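Local structure of TqaL (Neurospora crassa, 7EEH) at residues B[79-84]-B[128-133]; B[90-95]-B[118-123]. The protein belongs to the 2OG-Fe dioxygenase family of the cupin clan and binds an iron(III) ion. The protein carries 1 engineered substitution. All coordinates share one frame; numbering follows the deposited sequence.

Contact 1: B[79-84]-B[128-133]; sequences GRFCFD and TAFQAL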
ATOM      1  N   GLY B  79     -15.930 -32.027  -6.375  1.00 21.77           N
ATOM      2  CA  GLY B  79     -16.955 -31.662  -5.418  1.00 23.60           C
ATOM      3  C   GLY B  79     -17.730 -30.467  -5.917  1.00 29.55           C
ATOM      4  O   GLY B  79     -17.197 -29.619  -6.643  1.00 24.12           O
ATOM      5  N   ARG B  80     -19.008 -30.412  -5.541  1.00 27.59           N
ATOM      6  CA  ARG B  80     -19.882 -29.301  -5.879  1.00 26.28           C
ATOM      7  C   ARG B  80     -19.931 -28.347  -4.700  1.00 26.36           C
ATOM      8  O   ARG B  80     -20.109 -28.779  -3.555  1.00 23.88           O
ATOM      9  CB  ARG B  80     -21.299 -29.773  -6.210  1.00 28.45           C
ATOM     10  CG  ARG B  80     -21.437 -30.587  -7.485  1.00 31.95           C
ATOM     11  CD  ARG B  80     -22.810 -31.272  -7.540  1.00 34.62           C
ATOM     12  NE  ARG B  80     -23.886 -30.308  -7.631  1.00 40.60           N
ATOM     13  CZ  ARG B  80     -24.847 -30.125  -6.729  1.00 37.17           C
ATOM     14  NH1 ARG B  80     -24.925 -30.856  -5.623  1.00 29.29           N
ATOM     15  NH2 ARG B  80     -25.745 -29.189  -6.958  1.00 28.49           N
ATOM     16  N   PHE B  81     -19.781 -27.056  -4.987  1.00 26.50           N
ATOM     17  CA  PHE B  81     -19.921 -26.008  -3.991  1.00 23.28           C
ATOM     18  C   PHE B  81     -20.980 -25.026  -4.458  1.00 23.99           C
ATOM     19  O   PHE B  81     -21.324 -24.971  -5.637  1.00 25.21           O
ATOM     20  CB  PHE B  81     -18.602 -25.282  -3.736  1.00 22.89           C
ATOM     21  CG  PHE B  81     -17.507 -26.178  -3.237  1.00 20.11           C
ATOM     22  CD1 PHE B  81     -16.727 -26.898  -4.128  1.00 24.00           C
ATOM     23  CD2 PHE B  81     -17.262 -26.304  -1.881  1.00 20.60           C
ATOM     24  CE1 PHE B  81     -15.716 -27.735  -3.672  1.00 20.66           C
ATOM     25  CE2 PHE B  81     -16.255 -27.142  -1.413  1.00 22.98           C
ATOM     26  CZ  PHE B  81     -15.484 -27.857  -2.312  1.00 20.49           C
ATOM     27  N   CYS B  82     -21.511 -24.272  -3.508  1.00 23.59           N
ATOM     28  CA  CYS B  82     -22.505 -23.242  -3.761  1.00 25.42           C
ATOM     29  C   CYS B  82     -21.956 -21.902  -3.293  1.00 25.73           C
ATOM     30  O   CYS B  82     -21.594 -21.748  -2.123  1.00 26.82           O
ATOM     31  CB  CYS B  82     -23.819 -23.553  -3.038  1.00 24.53           C
ATOM     32  SG  CYS B  82     -25.009 -22.191  -3.134  1.00 30.91           S
ATOM     33  N   PHE B  83     -21.863 -20.946  -4.207  1.00 27.55           N
ATOM     34  CA  PHE B  83     -21.693 -19.552  -3.819  1.00 24.12           C
ATOM     35  C   PHE B  83     -23.083 -19.011  -3.491  1.00 27.39           C
ATOM     36  O   PHE B  83     -23.916 -18.845  -4.385  1.00 29.08           O
ATOM     37  CB  PHE B  83     -21.026 -18.756  -4.937  1.00 25.07           C
ATOM     38  CG  PHE B  83     -19.548 -19.031  -5.103  1.00 24.28           C
ATOM     39  CD1 PHE B  83     -18.637 -18.608  -4.154  1.00 23.75           C
ATOM     40  CD2 PHE B  83     -19.076 -19.682  -6.231  1.00 25.85           C
ATOM     41  CE1 PHE B  83     -17.277 -18.833  -4.326  1.00 25.82           C
ATOM     42  CE2 PHE B  83     -17.724 -19.917  -6.409  1.00 25.63           C
ATOM     43  CZ  PHE B  83     -16.822 -19.495  -5.452  1.00 23.99           C
ATOM     44  N   ASP B  84     -23.354 -18.780  -2.210  1.00 30.33           N
ATOM     45  CA  ASP B  84     -24.666 -18.353  -1.732  1.00 32.64           C
ATOM     46  C   ASP B  84     -24.578 -16.873  -1.378  1.00 31.10           C
ATOM     47  O   ASP B  84     -23.964 -16.503  -0.369  1.00 31.80           O
ATOM     48  CB  ASP B  84     -25.094 -19.184  -0.522  1.00 29.00           C
ATOM     49  CG  ASP B  84     -26.549 -18.957  -0.137  1.00 35.87           C
ATOM     50  OD1 ASP B  84     -27.067 -17.852  -0.387  1.00 33.15           O
ATOM     51  OD2 ASP B  84     -27.172 -19.895   0.410  1.00 36.15           O
ATOM     52  N   THR B 128      -7.121 -23.966   4.247  1.00 23.89           N
ATOM     53  CA  THR B 128      -7.485 -22.546   4.231  1.00 25.13           C
ATOM     54  C   THR B 128      -7.006 -21.815   2.979  1.00 20.14           C
ATOM     55  O   THR B 128      -7.543 -20.743   2.664  1.00 21.91           O
ATOM     56  CB  THR B 128      -6.929 -21.824   5.463  1.00 22.38           C
ATOM     57  OG1 THR B 128      -5.493 -21.884   5.439  1.00 21.84           O
ATOM     58  CG2 THR B 128      -7.453 -22.467   6.734  1.00 25.31           C
ATOM     59  N   ALA B 129      -5.988 -22.331   2.291  1.00 21.14           N
ATOM     60  CA  ALA B 129      -5.588 -21.743   1.016  1.00 19.74           C
ATOM     61  C   ALA B 129      -6.585 -22.096  -0.075  1.00 22.06           C
ATOM     62  O   ALA B 129      -6.984 -21.227  -0.861  1.00 20.66           O
ATOM     63  CB  ALA B 129      -4.178 -22.195   0.617  1.00 18.39           C
ATOM     64  N   PHE B 130      -7.016 -23.357  -0.132  1.00 19.41           N
ATOM     65  CA  PHE B 130      -8.110 -23.702  -1.039  1.00 19.87           C
ATOM     66  C   PHE B 130      -9.344 -22.854  -0.760  1.00 20.96           C
ATOM     67  O   PHE B 130      -9.990 -22.360  -1.697  1.00 20.45           O
ATOM     68  CB  PHE B 130      -8.471 -25.186  -0.928  1.00 19.78           C
ATOM     69  CG  PHE B 130      -9.763 -25.542  -1.637  1.00 19.27           C
ATOM     70  CD1 PHE B 130      -9.780 -25.762  -3.006  1.00 19.69           C
ATOM     71  CD2 PHE B 130     -10.956 -25.634  -0.935  1.00 16.17           C
ATOM     72  CE1 PHE B 130     -10.963 -26.075  -3.662  1.00 20.94           C
ATOM     73  CE2 PHE B 130     -12.141 -25.952  -1.585  1.00 18.72           C
ATOM     74  CZ  PHE B 130     -12.147 -26.172  -2.948  1.00 18.85           C
ATOM     75  N   GLN B 131      -9.702 -22.691   0.523  1.00 19.44           N
ATOM     76  CA  GLN B 131     -10.859 -21.866   0.860  1.00 21.78           C
ATOM     77  C   GLN B 131     -10.650 -20.427   0.402  1.00 20.37           C
ATOM     78  O   GLN B 131     -11.574 -19.794  -0.111  1.00 20.89           O
ATOM     79  CB  GLN B 131     -11.141 -21.915   2.364  1.00 24.29           C
ATOM     80  CG  GLN B 131     -11.499 -23.325   2.873  1.00 25.40           C
ATOM     81  CD  GLN B 131     -11.876 -23.358   4.348  1.00 29.12           C
ATOM     82  OE1 GLN B 131     -11.547 -22.449   5.106  1.00 25.61           O
ATOM     83  NE2 GLN B 131     -12.579 -24.413   4.756  1.00 25.57           N
ATOM     84  N   ALA B 132      -9.442 -19.899   0.577  1.00 21.50           N
ATOM     85  CA  ALA B 132      -9.159 -18.550   0.096  1.00 22.02           C
ATOM     86  C   ALA B 132      -9.331 -18.460  -1.413  1.00 19.21           C
ATOM     87  O   ALA B 132      -9.804 -17.442  -1.929  1.00 20.25           O
ATOM     88  CB  ALA B 132      -7.750 -18.130   0.501  1.00 16.87           C
ATOM     89  N   LEU B 133      -8.993 -19.534  -2.136  1.00 19.66           N
ATOM     90  CA  LEU B 133      -9.202 -19.537  -3.582  1.00 18.15           C
ATOM     91  C   LEU B 133     -10.677 -19.411  -3.931  1.00 19.85           C
ATOM     92  O   LEU B 133     -11.033 -18.688  -4.864  1.00 20.90           O
ATOM     93  CB  LEU B 133      -8.612 -20.796  -4.220  1.00 19.33           C
ATOM     94  CG  LEU B 133      -7.121 -20.739  -4.565  1.00 18.18           C
ATOM     95  CD1 LEU B 133      -6.597 -22.120  -4.958  1.00 17.36           C
ATOM     96  CD2 LEU B 133      -6.839 -19.703  -5.673  1.00 17.09           C
TER
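F81 and F130 meet between the large antiparallel sheet and a helix that packs on it, in the cupin-type β fold of the 2OG-Fe dioxygenase family. Segment 79-84 is the end of strand 74-84. Segment 128-133 is the first part of helix 128-141. The backbones stay well apart, with the CA atoms of F81 and Q131 11.1 Å from each other, and two phenyl rings bridge the gap.

At G79 the strand is bonded through its backbone to L163 of strand 158-170. R80 turns to the other side of the sheet from F81, where its guanidinium reaches the carbonyls of E94 and S294. F81 carries the contact from the strand side. Its CB points to the helix, and CG lies anti to the carbonyl carbon (chi1 -60°), which sends the ring out from the sheet. V90, R92, L163 and M303 also touch this side chain. C82 faces as R80 does and packs on R91 and L93. F83 makes no contact with the helix segment and rests on V90 and C161. D84 ends the strand in a salt bridge to R91.

From the helix, F130 comes in the opposite direction to F81. With CG anti to the backbone N (chi1 169°), the ring extends off the helix toward the sheet, where it also touches L163. The two rings are oblique, with planes at 51° and centroids 5.7 Å apart. Both residues are buried, and the interaction is wholly apolar. The closest approach is F81 CZ to F130 CZ, 3.8 Å, with F81 CZ at the edge of the F130 ring, near its plane.

Contact 2: B[90-95]-B[118-123]; sequences VRRLEF and DEVQDE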
ATOM      1  N   VAL B  90     -19.871 -19.693   1.103  1.00 26.96           N
ATOM      2  CA  VAL B  90     -19.746 -20.782   0.146  1.00 28.01           C
ATOM      3  C   VAL B  90     -19.749 -22.082   0.939  1.00 28.23           C
ATOM      4  O   VAL B  90     -19.161 -22.152   2.024  1.00 29.68           O
ATOM      5  CB  VAL B  90     -18.480 -20.637  -0.729  1.00 26.65           C
ATOM      6  CG1 VAL B  90     -17.263 -20.502   0.129  1.00 30.70           C
ATOM      7  CG2 VAL B  90     -18.329 -21.819  -1.671  1.00 23.92           C
ATOM      8  N   ARG B  91     -20.451 -23.095   0.427  1.00 27.29           N
ATOM      9  CA  ARG B  91     -20.675 -24.324   1.175  1.00 27.66           C
ATOM     10  C   ARG B  91     -20.523 -25.527   0.256  1.00 28.76           C
ATOM     11  O   ARG B  91     -20.743 -25.436  -0.953  1.00 29.46           O
ATOM     12  CB  ARG B  91     -22.069 -24.343   1.838  1.00 28.49           C
ATOM     13  CG  ARG B  91     -23.217 -24.784   0.927  1.00 31.98           C
ATOM     14  CD  ARG B  91     -24.571 -24.748   1.661  1.00 34.28           C
ATOM     15  NE  ARG B  91     -24.725 -23.489   2.376  1.00 30.39           N
ATOM     16  CZ  ARG B  91     -25.416 -22.453   1.917  1.00 31.07           C
ATOM     17  NH1 ARG B  91     -26.054 -22.532   0.756  1.00 28.30           N
ATOM     18  NH2 ARG B  91     -25.470 -21.335   2.626  1.00 32.14           N
ATOM     19  N   ARG B  92     -20.145 -26.658   0.846  1.00 26.05           N
ATOM     20  CA  ARG B  92     -20.074 -27.909   0.108  1.00 25.47           C
ATOM     21  C   ARG B  92     -21.475 -28.475  -0.055  1.00 26.95           C
ATOM     22  O   ARG B  92     -22.231 -28.555   0.916  1.00 27.66           O
ATOM     23  CB  ARG B  92     -19.182 -28.910   0.847  1.00 24.36           C
ATOM     24  CG  ARG B  92     -19.080 -30.278   0.192  1.00 21.92           C
ATOM     25  CD  ARG B  92     -18.275 -30.200  -1.082  1.00 23.31           C
ATOM     26  NE  ARG B  92     -18.091 -31.501  -1.708  1.00 23.63           N
ATOM     27  CZ  ARG B  92     -17.115 -32.345  -1.387  1.00 24.69           C
ATOM     28  NH1 ARG B  92     -16.229 -32.016  -0.461  1.00 21.44           N
ATOM     29  NH2 ARG B  92     -17.018 -33.513  -2.002  1.00 24.36           N
ATOM     30  N   LEU B  93     -21.817 -28.875  -1.274  1.00 24.45           N
ATOM     31  CA  LEU B  93     -23.099 -29.499  -1.569  1.00 26.64           C
ATOM     32  C   LEU B  93     -22.948 -31.014  -1.654  1.00 28.74           C
ATOM     33  O   LEU B  93     -21.860 -31.538  -1.876  1.00 26.07           O
ATOM     34  CB  LEU B  93     -23.670 -28.984  -2.886  1.00 26.75           C
ATOM     35  CG  LEU B  93     -23.861 -27.481  -3.025  1.00 26.40           C
ATOM     36  CD1 LEU B  93     -24.331 -27.179  -4.431  1.00 25.91           C
ATOM     37  CD2 LEU B  93     -24.869 -27.003  -2.007  1.00 26.82           C
ATOM     38  N   GLU B  94     -24.074 -31.709  -1.498  1.00 30.65           N
ATOM     39  CA  GLU B  94     -24.102 -33.160  -1.590  1.00 32.56           C
ATOM     40  C   GLU B  94     -23.741 -33.616  -2.999  1.00 32.48           C
ATOM     41  O   GLU B  94     -23.879 -32.872  -3.980  1.00 28.79           O
ATOM     42  CB  GLU B  94     -25.494 -33.688  -1.237  1.00 34.24           C
ATOM     43  CG  GLU B  94     -26.548 -33.256  -2.245  1.00 33.37           C
ATOM     44  CD  GLU B  94     -27.864 -33.999  -2.086  1.00 38.75           C
ATOM     45  OE1 GLU B  94     -27.955 -34.850  -1.184  1.00 40.21           O
ATOM     46  OE2 GLU B  94     -28.801 -33.721  -2.866  1.00 37.70           O
ATOM     47  N   PHE B  95     -23.290 -34.866  -3.091  1.00 29.69           N
ATOM     48  CA  PHE B  95     -23.096 -35.485  -4.393  1.00 32.63           C
ATOM     49  C   PHE B  95     -24.406 -35.492  -5.160  1.00 34.85           C
ATOM     50  O   PHE B  95     -25.467 -35.768  -4.596  1.00 34.72           O
ATOM     51  CB  PHE B  95     -22.580 -36.917  -4.250  1.00 32.79           C
ATOM     52  CG  PHE B  95     -22.462 -37.643  -5.561  1.00 36.35           C
ATOM     53  CD1 PHE B  95     -21.401 -37.389  -6.409  1.00 36.69           C
ATOM     54  CD2 PHE B  95     -23.430 -38.556  -5.961  1.00 40.61           C
ATOM     55  CE1 PHE B  95     -21.294 -38.037  -7.630  1.00 40.43           C
ATOM     56  CE2 PHE B  95     -23.326 -39.207  -7.179  1.00 43.37           C
ATOM     57  CZ  PHE B  95     -22.254 -38.950  -8.012  1.00 40.58           C
ATOM     58  N   ASP B 118     -14.583 -40.857  -5.578  1.00 23.93           N
ATOM     59  CA  ASP B 118     -13.644 -39.815  -5.983  1.00 22.09           C
ATOM     60  C   ASP B 118     -14.121 -38.438  -5.518  1.00 25.44           C
ATOM     61  O   ASP B 118     -13.930 -37.428  -6.199  1.00 23.90           O
ATOM     62  CB  ASP B 118     -13.415 -39.851  -7.498  1.00 20.69           C
ATOM     63  CG  ASP B 118     -14.687 -39.525  -8.307  1.00 27.50           C
ATOM     64  OD1 ASP B 118     -15.786 -39.512  -7.717  1.00 28.14           O
ATOM     65  OD2 ASP B 118     -14.583 -39.278  -9.531  1.00 26.58           O
ATOM     66  N   GLU B 119     -14.753 -38.383  -4.346  1.00 22.92           N
ATOM     67  CA  GLU B 119     -15.215 -37.119  -3.788  1.00 25.51           C
ATOM     68  C   GLU B 119     -14.046 -36.331  -3.211  1.00 23.59           C
ATOM     69  O   GLU B 119     -13.157 -36.898  -2.575  1.00 21.18           O
ATOM     70  CB  GLU B 119     -16.236 -37.366  -2.685  1.00 25.39           C
ATOM     71  CG  GLU B 119     -17.577 -37.853  -3.158  1.00 31.16           C
ATOM     72  CD  GLU B 119     -18.608 -37.781  -2.048  1.00 35.63           C
ATOM     73  OE1 GLU B 119     -18.571 -38.633  -1.135  1.00 36.19           O
ATOM     74  OE2 GLU B 119     -19.429 -36.849  -2.068  1.00 32.36           O
ATOM     75  N   VAL B 120     -14.057 -35.015  -3.435  1.00 22.01           N
ATOM     76  CA  VAL B 120     -13.112 -34.131  -2.760  1.00 20.51           C
ATOM     77  C   VAL B 120     -13.249 -34.298  -1.251  1.00 21.48           C
ATOM     78  O   VAL B 120     -14.365 -34.330  -0.716  1.00 25.08           O
ATOM     79  CB  VAL B 120     -13.366 -32.674  -3.189  1.00 20.83           C
ATOM     80  CG1 VAL B 120     -12.905 -31.709  -2.110  1.00 22.53           C
ATOM     81  CG2 VAL B 120     -12.701 -32.381  -4.523  1.00 16.30           C
ATOM     82  N   GLN B 121     -12.115 -34.391  -0.551  1.00 23.09           N
ATOM     83  CA  GLN B 121     -12.092 -34.734   0.869  1.00 23.77           C
ATOM     84  C   GLN B 121     -11.759 -33.519   1.731  1.00 28.55           C
ATOM     85  O   GLN B 121     -11.411 -32.440   1.243  1.00 23.65           O
ATOM     86  CB  GLN B 121     -11.094 -35.868   1.132  1.00 24.75           C
ATOM     87  CG  GLN B 121     -11.450 -37.176   0.425  1.00 22.56           C
ATOM     88  CD  GLN B 121     -12.763 -37.751   0.945  1.00 29.06           C
ATOM     89  OE1 GLN B 121     -12.923 -37.949   2.148  1.00 28.10           O
ATOM     90  NE2 GLN B 121     -13.718 -37.995   0.044  1.00 28.65           N
ATOM     91  N   ASP B 122     -11.876 -33.705   3.050  1.00 29.41           N
ATOM     92  CA  ASP B 122     -11.544 -32.618   3.966  1.00 26.44           C
ATOM     93  C   ASP B 122     -10.104 -32.149   3.779  1.00 26.29           C
ATOM     94  O   ASP B 122      -9.806 -30.964   3.996  1.00 25.41           O
ATOM     95  CB  ASP B 122     -11.792 -33.053   5.413  1.00 30.14           C
ATOM     96  CG  ASP B 122     -13.247 -32.902   5.829  1.00 33.18           C
ATOM     97  OD1 ASP B 122     -14.021 -32.236   5.098  1.00 28.90           O
ATOM     98  OD2 ASP B 122     -13.622 -33.440   6.894  1.00 37.65           O
ATOM     99  N   GLU B 123      -9.208 -33.054   3.350  1.00 23.08           N
ATOM    100  CA  GLU B 123      -7.818 -32.677   3.094  1.00 23.93           C
ATOM    101  C   GLU B 123      -7.733 -31.433   2.215  1.00 25.17           C
ATOM    102  O   GLU B 123      -6.923 -30.540   2.470  1.00 25.05           O
ATOM    103  CB  GLU B 123      -7.056 -33.824   2.429  1.00 23.14           C
ATOM    104  CG  GLU B 123      -5.558 -33.568   2.368  1.00 27.05           C
ATOM    105  CD  GLU B 123      -4.789 -34.570   1.525  1.00 28.44           C
ATOM    106  OE1 GLU B 123      -5.373 -35.589   1.098  1.00 27.26           O
ATOM    107  OE2 GLU B 123      -3.585 -34.326   1.289  1.00 30.35           O
TER
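R92 and V120 face each other with CA atoms 9.8 Å apart, and F95 and E119 come closer, at 8.1 Å between CA atoms, as segment 90-95 leaves strand 89-92. R92 spans the wider gap. Its CG is anti to the backbone N (chi1 178°) and the chain bends at chi2 (71°), bringing the guanidinium end-on to the backbone of V120. Two nitrogens grip one oxygen. R92 NH1 is 3.0 Å from V120 O and R92 NH2 is 3.1 Å from it. The oxygen lies in the guanidinium plane. R92 NH2 approaches in the carbonyl plane, on a lone pair of V120 O, whereas R92 NH1 sits above that plane. R92 NH1 also bonds to Q125 OE1, which helps fix the rotation of the group. V120 CG1 packs 3.7 Å from R92 NH1.

E119 adds charge but no bond to the arginine. E119 OE2 is 4.1 Å from R92 NH2 and well out of the guanidinium plane. E119 OE2 is hydrogen-bonded to H298 NE2 and lies 3.8 Å from F95 CB. Within segment 118-123, Q121 NE2 donates to E119 O at 2.9 Å, and R77 NH1 bonds to the same carbonyl. Q121 is the N-cap residue of helix 122-125. The whole is an end-on, two-donor grip of an arginine on one backbone carbonyl, joining a strand of the main cupin-type sheet to the loop that leads into this helix.

Overall arrangement
Contact 1 lies in the core, and contact 2 is only partly buried and lies farther from the centre of the chain. Both start from the same sheet, because strands 74-84 and 89-92 are neighbours in it. Their other halves also follow each other in the chain, through helices 122-125 and 128-141. Contact 2 is nested in the loop that contact 1 closes. The centres are 9 Å apart, and the backbones of R80 and L93 tie the two strands together. The chemistry follows the place: contact 1 is purely aromatic packing of a helix on the sheet, while contact 2 relies on a charged side chain and a backbone carbonyl.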